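Side-chain contact in transcriptional regulator (Pseudomonas aeruginosa, PDB 3E7Q), which probably binds operator DNA as a dimeric transcriptional repressor of the TetR family: residues A25-R29 / H30-G34. Numbering follows the deposited sequence.
Sequences ACLKR and HGFQG
His30 sets its imidazole against the side chain of its neighbour Arg29, over one face, and Cys26 of the turn before, at the edge. The aliphatic part of Arg29 runs alongside the histidine, its chi1 of 164° turning CG away from the backbone N and over the centre of that ring face, 3.5 Å from the centroid, in a CH-pi contact. Cys26 brings its SG to 3.6 Å from His30 CD2. Beyond CG and CD, the Arg29 side chain bends at chi3 and its NE forms a salt bridge with Glu43 of helix 37-44. His30 N donates a hydrogen bond to Cys26 O at 2.8 Å, moderately bent (146° at the hydrogen). At Gly31 the backbone takes a positive phi, and Gly31 N makes a weak hydrogen bond to Leu27 O (3.0 Å). The helix kinks here, the N atoms of Phe32 and Gln33 having no bond back to the preceding turn, and the short axes lie 86° apart. Phe32 then packs against Leu27, whose CD2 lies 3.8 Å from Phe32 CA and near the edge of the ring; both side chains also touch Val62 of helix 58-82 and residues of helix 110-120. This kink at a positive-phi glycine lies in the last turns of helix 12-34, in the TetR-type DNA-binding domain, just ahead of the predicted helix-turn-helix.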
ATOM      1  N   ALA B  25      10.210  -9.011 -14.030  1.00 41.21           N
ATOM      2  CA  ALA B  25       9.648  -8.575 -15.328  1.00 42.06           C
ATOM      3  C   ALA B  25       8.421  -9.353 -15.626  1.00 42.68           C
ATOM      4  O   ALA B  25       7.414  -8.804 -16.066  1.00 42.90           O
ATOM      5  CB  ALA B  25      10.701  -8.737 -16.528  1.00 40.60           C
ATOM      6  N   CYS B  26       8.496 -10.648 -15.376  1.00 44.72           N
ATOM      7  CA  CYS B  26       7.302 -11.475 -15.447  1.00 45.55           C
ATOM      8  C   CYS B  26       6.171 -11.069 -14.487  1.00 46.45           C
ATOM      9  O   CYS B  26       4.988 -11.113 -14.886  1.00 46.58           O
ATOM     10  CB  CYS B  26       7.665 -12.920 -15.232  1.00 46.31           C
ATOM     11  SG  CYS B  26       6.243 -13.950 -15.264  1.00 48.67           S
ATOM     12  N   LEU B  27       6.512 -10.696 -13.241  1.00 45.97           N
ATOM     13  CA  LEU B  27       5.521 -10.248 -12.292  1.00 46.57           C
ATOM     14  C   LEU B  27       4.839  -8.947 -12.730  1.00 48.65           C
ATOM     15  O   LEU B  27       3.624  -8.776 -12.539  1.00 48.13           O
ATOM     16  CB  LEU B  27       6.148 -10.020 -10.914  1.00 45.85           C
ATOM     17  CG  LEU B  27       6.621 -11.222 -10.108  1.00 44.89           C
ATOM     18  CD1 LEU B  27       7.421 -10.706  -8.940  1.00 41.08           C
ATOM     19  CD2 LEU B  27       5.478 -12.173  -9.663  1.00 42.01           C
ATOM     20  N   LYS B  28       5.640  -8.032 -13.285  1.00 51.86           N
ATOM     21  CA  LYS B  28       5.168  -6.751 -13.797  1.00 53.72           C
ATOM     22  C   LYS B  28       4.265  -6.928 -14.989  1.00 54.46           C
ATOM     23  O   LYS B  28       3.383  -6.105 -15.163  1.00 55.91           O
ATOM     24  CB  LYS B  28       6.342  -5.798 -14.130  1.00 54.87           C
ATOM     25  CG  LYS B  28       5.975  -4.540 -14.989  1.00 54.77           C
ATOM     26  CD  LYS B  28       6.893  -3.331 -14.729  1.00 55.99           C
ATOM     27  CE  LYS B  28       6.649  -2.207 -15.792  1.00 58.76           C
ATOM     28  NZ  LYS B  28       7.264  -0.860 -15.432  1.00 59.88           N
ATOM     29  N   ARG B  29       4.424  -8.016 -15.752  1.00 54.41           N
ATOM     30  CA  ARG B  29       3.612  -8.266 -16.958  1.00 54.66           C
ATOM     31  C   ARG B  29       2.412  -9.215 -16.771  1.00 55.01           C
ATOM     32  O   ARG B  29       1.395  -9.077 -17.458  1.00 55.37           O
ATOM     33  CB  ARG B  29       4.516  -8.831 -18.069  1.00 54.81           C
ATOM     34  CG  ARG B  29       3.812  -9.500 -19.244  1.00 54.51           C
ATOM     35  CD  ARG B  29       4.806 -10.165 -20.098  1.00 54.96           C
ATOM     36  NE  ARG B  29       5.733  -9.192 -20.677  1.00 56.27           N
ATOM     37  CZ  ARG B  29       5.722  -8.771 -21.950  1.00 56.56           C
ATOM     38  NH1 ARG B  29       4.825  -9.233 -22.824  1.00 56.07           N
ATOM     39  NH2 ARG B  29       6.627  -7.873 -22.351  1.00 56.28           N
ATOM     40  N   HIS B  30       2.514 -10.186 -15.869  1.00 54.42           N
ATOM     41  CA  HIS B  30       1.470 -11.176 -15.753  1.00 53.39           C
ATOM     42  C   HIS B  30       0.790 -11.160 -14.422  1.00 52.52           C
ATOM     43  O   HIS B  30      -0.170 -11.895 -14.228  1.00 53.33           O
ATOM     44  CB  HIS B  30       2.032 -12.571 -16.006  1.00 52.98           C
ATOM     45  CG  HIS B  30       2.621 -12.732 -17.364  1.00 53.71           C
ATOM     46  ND1 HIS B  30       1.859 -12.667 -18.516  1.00 54.67           N
ATOM     47  CD2 HIS B  30       3.899 -12.940 -17.765  1.00 52.90           C
ATOM     48  CE1 HIS B  30       2.644 -12.841 -19.564  1.00 52.32           C
ATOM     49  NE2 HIS B  30       3.885 -13.016 -19.139  1.00 51.59           N
ATOM     50  N   GLY B  31       1.284 -10.363 -13.488  1.00 51.82           N
ATOM     51  CA  GLY B  31       0.936 -10.559 -12.072  1.00 50.47           C
ATOM     52  C   GLY B  31       1.502 -11.847 -11.459  1.00 49.10           C
ATOM     53  O   GLY B  31       2.028 -12.723 -12.138  1.00 47.63           O
ATOM     54  N   PHE B  32       1.382 -11.964 -10.145  1.00 49.00           N
ATOM     55  CA  PHE B  32       1.805 -13.195  -9.480  1.00 49.02           C
ATOM     56  C   PHE B  32       0.984 -14.365  -9.904  1.00 48.13           C
ATOM     57  O   PHE B  32       1.535 -15.425 -10.180  1.00 46.95           O
ATOM     58  CB  PHE B  32       1.744 -13.102  -7.968  1.00 49.64           C
ATOM     59  CG  PHE B  32       2.022 -14.424  -7.271  1.00 50.21           C
ATOM     60  CD1 PHE B  32       3.308 -14.882  -7.117  1.00 50.72           C
ATOM     61  CD2 PHE B  32       0.971 -15.220  -6.789  1.00 53.34           C
ATOM     62  CE1 PHE B  32       3.563 -16.099  -6.474  1.00 52.32           C
ATOM     63  CE2 PHE B  32       1.225 -16.453  -6.179  1.00 51.84           C
ATOM     64  CZ  PHE B  32       2.519 -16.874  -5.994  1.00 50.46           C
ATOM     65  N   GLN B  33      -0.334 -14.187  -9.935  1.00 47.99           N
ATOM     66  CA  GLN B  33      -1.224 -15.314 -10.294  1.00 48.67           C
ATOM     67  C   GLN B  33      -0.919 -15.804 -11.720  1.00 48.02           C
ATOM     68  O   GLN B  33      -0.964 -17.011 -12.007  1.00 48.47           O
ATOM     69  CB  GLN B  33      -2.720 -14.937 -10.176  1.00 47.92           C
ATOM     70  CG  GLN B  33      -3.165 -14.401  -8.830  1.00 50.58           C
ATOM     71  CD  GLN B  33      -3.109 -12.853  -8.768  1.00 52.48           C
ATOM     72  OE1 GLN B  33      -2.199 -12.233  -9.360  1.00 53.41           O
ATOM     73  NE2 GLN B  33      -4.064 -12.235  -8.043  1.00 49.61           N
ATOM     74  N   GLY B  34      -0.621 -14.871 -12.622  1.00 48.05           N
ATOM     75  CA  GLY B  34      -0.349 -15.257 -14.003  1.00 48.57           C
ATOM     76  C   GLY B  34       1.074 -15.695 -14.337  1.00 48.54           C
ATOM     77  O   GLY B  34       1.291 -16.275 -15.392  1.00 48.02           O
TER